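Local coordinates for SusD homolog (Bacteroides thetaiotaomicron VPI-5482, PDB 3IV0), which probably binds glycans at the outer membrane as a SusD-family partner in nutrient uptake, its own ligand being unknown, at residues R202-L214 with Y227-E239. Numbering follows the deposited sequence.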
loop_
_atom_site.group_PDB
_atom_site.type_symbol
_atom_site.label_atom_id
_atom_site.label_comp_id
_atom_site.label_asym_id
_atom_site.label_seq_id
_atom_site.Cartn_x
_atom_site.Cartn_y
_atom_site.Cartn_z
ATOM N N ARG A 202 12.166 -11.868 -1.905
ATOM C CA ARG A 202 11.415 -12.555 -2.951
ATOM C C ARG A 202 9.914 -12.322 -2.759
ATOM O O ARG A 202 9.163 -12.141 -3.709
ATOM C CB ARG A 202 11.766 -14.053 -2.964
ATOM C CG ARG A 202 11.228 -14.827 -4.184
ATOM C CD ARG A 202 11.696 -16.297 -4.128
ATOM N NE ARG A 202 11.303 -17.088 -5.312
ATOM C CZ ARG A 202 11.954 -17.074 -6.463
ATOM N NH1 ARG A 202 12.976 -16.273 -6.652
ATOM N NH2 ARG A 202 11.535 -17.834 -7.465
ATOM N N GLY A 203 9.461 -12.392 -1.517
ATOM C CA GLY A 203 8.059 -12.113 -1.184
ATOM C C GLY A 203 7.593 -10.716 -1.515
ATOM O O GLY A 203 6.469 -10.517 -1.990
ATOM N N SER A 204 8.458 -9.722 -1.357
ATOM C CA SER A 204 8.145 -8.361 -1.754
ATOM C C SER A 204 7.817 -8.314 -3.267
ATOM O O SER A 204 6.824 -7.693 -3.713
ATOM C CB SER A 204 9.328 -7.446 -1.505
ATOM O OG SER A 204 9.846 -7.552 -0.199
ATOM N N VAL A 205 8.696 -8.943 -4.047
ATOM C CA VAL A 205 8.543 -9.006 -5.487
ATOM C C VAL A 205 7.244 -9.693 -5.875
ATOM O O VAL A 205 6.504 -9.176 -6.713
ATOM C CB VAL A 205 9.741 -9.704 -6.170
ATOM C CG1 VAL A 205 9.494 -9.877 -7.669
ATOM C CG2 VAL A 205 11.067 -8.897 -5.922
ATOM N N ILE A 206 6.952 -10.836 -5.255
ATOM C CA ILE A 206 5.730 -11.552 -5.586
ATOM C C ILE A 206 4.499 -10.698 -5.283
ATOM O O ILE A 206 3.586 -10.614 -6.121
ATOM C CB ILE A 206 5.677 -12.894 -4.828
ATOM C CG1 ILE A 206 6.755 -13.855 -5.355
ATOM C CG2 ILE A 206 4.281 -13.529 -4.973
ATOM C CD1 ILE A 206 7.025 -15.028 -4.423
ATOM N N ALA A 207 4.429 -10.078 -4.121
ATOM C CA ALA A 207 3.261 -9.287 -3.757
ATOM C C ALA A 207 3.047 -8.147 -4.732
ATOM O O ALA A 207 1.929 -7.878 -5.191
ATOM C CB ALA A 207 3.374 -8.764 -2.349
ATOM N N LEU A 208 4.112 -7.435 -5.086
ATOM C CA LEU A 208 4.010 -6.337 -6.024
ATOM C C LEU A 208 3.500 -6.818 -7.387
ATOM O O LEU A 208 2.631 -6.221 -8.000
ATOM C CB LEU A 208 5.352 -5.621 -6.170
ATOM C CG LEU A 208 5.385 -4.500 -7.209
ATOM C CD1 LEU A 208 4.268 -3.464 -7.011
ATOM C CD2 LEU A 208 6.757 -3.837 -7.278
HETATM N N MSE A 209 4.013 -7.943 -7.849
HETATM C CA MSE A 209 3.568 -8.479 -9.126
HETATM C C MSE A 209 2.117 -8.872 -9.113
HETATM O O MSE A 209 1.411 -8.680 -10.104
HETATM C CB MSE A 209 4.442 -9.650 -9.536
HETATM C CG MSE A 209 5.903 -9.284 -9.929
HETATM SE SE MSE A 209 6.963 -10.785 -10.470
HETATM C CE MSE A 209 6.173 -11.153 -12.263
HETATM N N MSE A 210 1.642 -9.385 -7.974
HETATM C CA MSE A 210 0.231 -9.713 -7.871
HETATM C C MSE A 210 -0.634 -8.475 -7.964
HETATM O O MSE A 210 -1.625 -8.456 -8.685
HETATM C CB MSE A 210 -0.086 -10.481 -6.594
HETATM C CG MSE A 210 0.662 -11.766 -6.483
HETATM SE SE MSE A 210 0.543 -12.687 -4.755
HETATM C CE MSE A 210 -1.116 -13.309 -4.911
ATOM N N HIS A 211 -0.212 -7.401 -7.293
ATOM C CA HIS A 211 -0.939 -6.146 -7.362
ATOM C C HIS A 211 -0.942 -5.570 -8.770
ATOM O O HIS A 211 -1.971 -5.111 -9.257
ATOM C CB HIS A 211 -0.305 -5.150 -6.407
ATOM C CG HIS A 211 -0.920 -5.158 -5.072
ATOM N ND1 HIS A 211 -0.581 -6.042 -4.062
ATOM C CD2 HIS A 211 -1.893 -4.364 -4.589
ATOM C CE1 HIS A 211 -1.343 -5.779 -3.006
ATOM N NE2 HIS A 211 -2.136 -4.767 -3.306
ATOM N N ILE A 212 0.186 -5.620 -9.458
ATOM C CA ILE A 212 0.267 -5.048 -10.801
ATOM C C ILE A 212 -0.655 -5.819 -11.743
ATOM O O ILE A 212 -1.436 -5.211 -12.501
ATOM C CB ILE A 212 1.715 -5.024 -11.314
ATOM C CG1 ILE A 212 2.569 -4.027 -10.554
ATOM C CG2 ILE A 212 1.746 -4.687 -12.822
ATOM C CD1 ILE A 212 4.061 -4.177 -10.833
ATOM N N ASN A 213 -0.619 -7.144 -11.691
ATOM C CA ASN A 213 -1.541 -7.952 -12.499
ATOM C C ASN A 213 -2.994 -7.586 -12.224
ATOM O O ASN A 213 -3.804 -7.505 -13.140
ATOM C CB ASN A 213 -1.321 -9.421 -12.221
ATOM C CG ASN A 213 -0.232 -10.018 -13.093
ATOM O OD1 ASN A 213 -0.406 -10.170 -14.311
ATOM N ND2 ASN A 213 0.904 -10.345 -12.485
ATOM N N LEU A 214 -3.363 -7.388 -10.964
ATOM C CA LEU A 214 -4.758 -7.110 -10.625
ATOM C C LEU A 214 -5.197 -5.715 -11.062
ATOM O O LEU A 214 -6.373 -5.501 -11.395
ATOM C CB LEU A 214 -5.009 -7.371 -9.143
ATOM C CG LEU A 214 -4.903 -8.873 -8.792
ATOM C CD1 LEU A 214 -4.831 -9.044 -7.287
ATOM C CD2 LEU A 214 -6.115 -9.638 -9.349
ATOM N N TYR A 227 -3.985 -12.224 -16.798
ATOM C CA TYR A 227 -3.503 -11.572 -15.570
ATOM C C TYR A 227 -3.900 -12.361 -14.328
ATOM O O TYR A 227 -3.091 -12.530 -13.409
ATOM C CB TYR A 227 -4.012 -10.127 -15.508
ATOM C CG TYR A 227 -3.544 -9.265 -16.689
ATOM C CD1 TYR A 227 -2.225 -9.228 -17.061
ATOM C CD2 TYR A 227 -4.447 -8.469 -17.407
ATOM C CE1 TYR A 227 -1.798 -8.445 -18.146
ATOM C CE2 TYR A 227 -4.008 -7.704 -18.489
ATOM C CZ TYR A 227 -2.704 -7.717 -18.841
ATOM O OH TYR A 227 -2.243 -6.948 -19.903
ATOM N N TYR A 228 -5.129 -12.841 -14.263
ATOM C CA TYR A 228 -5.542 -13.664 -13.146
ATOM C C TYR A 228 -4.724 -14.950 -13.073
ATOM O O TYR A 228 -4.299 -15.354 -12.001
ATOM C CB TYR A 228 -7.041 -13.990 -13.226
ATOM C CG TYR A 228 -7.987 -12.892 -12.777
ATOM C CD1 TYR A 228 -7.855 -12.261 -11.547
ATOM C CD2 TYR A 228 -9.097 -12.557 -13.548
ATOM C CE1 TYR A 228 -8.781 -11.331 -11.118
ATOM C CE2 TYR A 228 -10.010 -11.625 -13.124
ATOM C CZ TYR A 228 -9.865 -11.012 -11.902
ATOM O OH TYR A 228 -10.802 -10.088 -11.470
ATOM N N ARG A 229 -4.444 -15.577 -14.207
ATOM C CA ARG A 229 -3.587 -16.744 -14.203
ATOM C C ARG A 229 -2.201 -16.436 -13.674
ATOM O O ARG A 229 -1.546 -17.255 -13.002
ATOM C CB ARG A 229 -3.529 -17.374 -15.614
ATOM C CG ARG A 229 -4.766 -18.130 -15.991
ATOM C CD ARG A 229 -4.609 -18.727 -17.394
ATOM N NE ARG A 229 -5.790 -19.497 -17.743
ATOM C CZ ARG A 229 -6.049 -19.939 -18.965
ATOM N NH1 ARG A 229 -5.201 -19.699 -19.958
ATOM N NH2 ARG A 229 -7.156 -20.626 -19.190
ATOM N N ASN A 230 -1.693 -15.252 -14.016
ATOM C CA ASN A 230 -0.411 -14.820 -13.496
ATOM C C ASN A 230 -0.458 -14.740 -11.975
ATOM O O ASN A 230 0.471 -15.113 -11.299
ATOM C CB ASN A 230 -0.038 -13.437 -14.036
ATOM C CG ASN A 230 0.335 -13.433 -15.518
ATOM O OD1 ASN A 230 0.563 -14.492 -16.137
ATOM N ND2 ASN A 230 0.376 -12.234 -16.091
ATOM N N VAL A 231 -1.541 -14.211 -11.429
ATOM C CA VAL A 231 -1.653 -14.092 -9.970
ATOM C C VAL A 231 -1.683 -15.468 -9.340
ATOM O O VAL A 231 -1.058 -15.702 -8.301
ATOM C CB VAL A 231 -2.877 -13.305 -9.539
ATOM C CG1 VAL A 231 -3.049 -13.330 -8.030
ATOM C CG2 VAL A 231 -2.804 -11.863 -10.039
ATOM N N VAL A 232 -2.401 -16.414 -9.955
ATOM C CA VAL A 232 -2.398 -17.798 -9.442
ATOM C C VAL A 232 -0.999 -18.408 -9.461
ATOM O O VAL A 232 -0.559 -19.048 -8.491
ATOM C CB VAL A 232 -3.396 -18.657 -10.224
ATOM C CG1 VAL A 232 -3.250 -20.131 -9.865
ATOM C CG2 VAL A 232 -4.827 -18.159 -9.979
ATOM N N SER A 233 -0.284 -18.193 -10.562
ATOM C CA SER A 233 1.099 -18.640 -10.662
ATOM C C SER A 233 1.952 -18.067 -9.528
ATOM O O SER A 233 2.725 -18.768 -8.888
ATOM C CB SER A 233 1.706 -18.219 -12.008
ATOM O OG SER A 233 3.045 -18.664 -12.145
ATOM N N LEU A 234 1.802 -16.772 -9.307
ATOM C CA LEU A 234 2.534 -16.073 -8.267
ATOM C C LEU A 234 2.166 -16.594 -6.882
ATOM O O LEU A 234 3.012 -16.729 -5.994
ATOM C CB LEU A 234 2.244 -14.577 -8.381
ATOM C CG LEU A 234 2.991 -13.921 -9.555
ATOM C CD1 LEU A 234 2.358 -12.614 -9.883
ATOM C CD2 LEU A 234 4.498 -13.772 -9.189
ATOM N N GLY A 235 0.900 -16.886 -6.675
ATOM C CA GLY A 235 0.466 -17.503 -5.411
ATOM C C GLY A 235 1.098 -18.856 -5.170
ATOM O O GLY A 235 1.499 -19.191 -4.069
ATOM N N GLU A 236 1.146 -19.669 -6.213
ATOM C CA GLU A 236 1.768 -20.975 -6.125
ATOM C C GLU A 236 3.234 -20.820 -5.763
ATOM O O GLU A 236 3.758 -21.559 -4.935
ATOM C CB GLU A 236 1.589 -21.722 -7.457
ATOM C CG GLU A 236 0.164 -22.188 -7.671
ATOM C CD GLU A 236 -0.163 -22.674 -9.080
ATOM O OE1 GLU A 236 0.663 -22.534 -9.995
ATOM O OE2 GLU A 236 -1.295 -23.165 -9.261
ATOM N N GLU A 237 3.903 -19.829 -6.333
ATOM C CA GLU A 237 5.289 -19.553 -5.982
ATOM C C GLU A 237 5.427 -19.027 -4.553
ATOM O O GLU A 237 6.318 -19.464 -3.815
ATOM C CB GLU A 237 5.917 -18.572 -6.972
ATOM C CG GLU A 237 7.363 -18.175 -6.654
ATOM C CD GLU A 237 8.331 -19.320 -6.716
ATOM O OE1 GLU A 237 8.038 -20.350 -7.352
ATOM O OE2 GLU A 237 9.411 -19.197 -6.124
ATOM N N LEU A 238 4.545 -18.112 -4.151
ATOM C CA LEU A 238 4.548 -17.618 -2.778
ATOM C C LEU A 238 4.520 -18.773 -1.786
ATOM O O LEU A 238 5.206 -18.752 -0.759
ATOM C CB LEU A 238 3.343 -16.728 -2.563
ATOM C CG LEU A 238 3.191 -16.154 -1.161
ATOM C CD1 LEU A 238 4.336 -15.226 -0.858
ATOM C CD2 LEU A 238 1.822 -15.471 -1.029
ATOM N N GLU A 239 3.731 -19.791 -2.088
ATOM C CA GLU A 239 3.534 -20.900 -1.171
ATOM C C GLU A 239 4.669 -21.913 -1.203
ATOM O O GLU A 239 4.603 -22.933 -0.509
ATOM C CB GLU A 239 2.192 -21.559 -1.450
ATOM C CG GLU A 239 1.028 -20.681 -1.000
ATOM C CD GLU A 239 1.140 -20.333 0.470
ATOM O OE1 GLU A 239 0.693 -21.135 1.320
ATOM O OE2 GLU A 239 1.724 -19.282 0.786
#
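Leu234 packs among Ile206, Met209, Met210 and Asn213 as a knob in a hole, and Asn213 returns the fit among Tyr227, Asn230, Val231 and Leu234. The pair illustrates how an antiparallel helical hairpin, here in the helical SusD fold, closes: helices 202-219 and 224-238 follow one another in the chain, and their segment axes run at 165°, 8.7 Å apart at closest approach. In the apolar seam, Leu234 CD1 lies 3.6 Å from Met209 CB, while the side chains of Leu234 and Met210 slide past each other in opposite directions. Val231 CG2 rests 3.6 Å from Asn213 CB. Helix 174-178 adds Leu177 against Met209 and Leu234, and helix 367-381 places Ala377 on Val231.

Polar contacts close both ends. Arg202, its chain extended to NE, grips Glu237 side-on in a salt bridge: Arg202 NE and NH2 both reach Glu237 OE2 at 2.9 Å, in the guanidinium plane, with the carboxylate turned 73° from it. A leucine at Arg202 would probably leave Glu237 OE2 without both of these donors, with the Arg240 bridge to OE1 remaining. At the other end Asn230 ND2 gives Asn213 OD1 a fairly straight 2.8 Å bond (166°), and Asn213 ND2 turns back to Met209 O, reaching it from the face opposite to that used by Asn213 N.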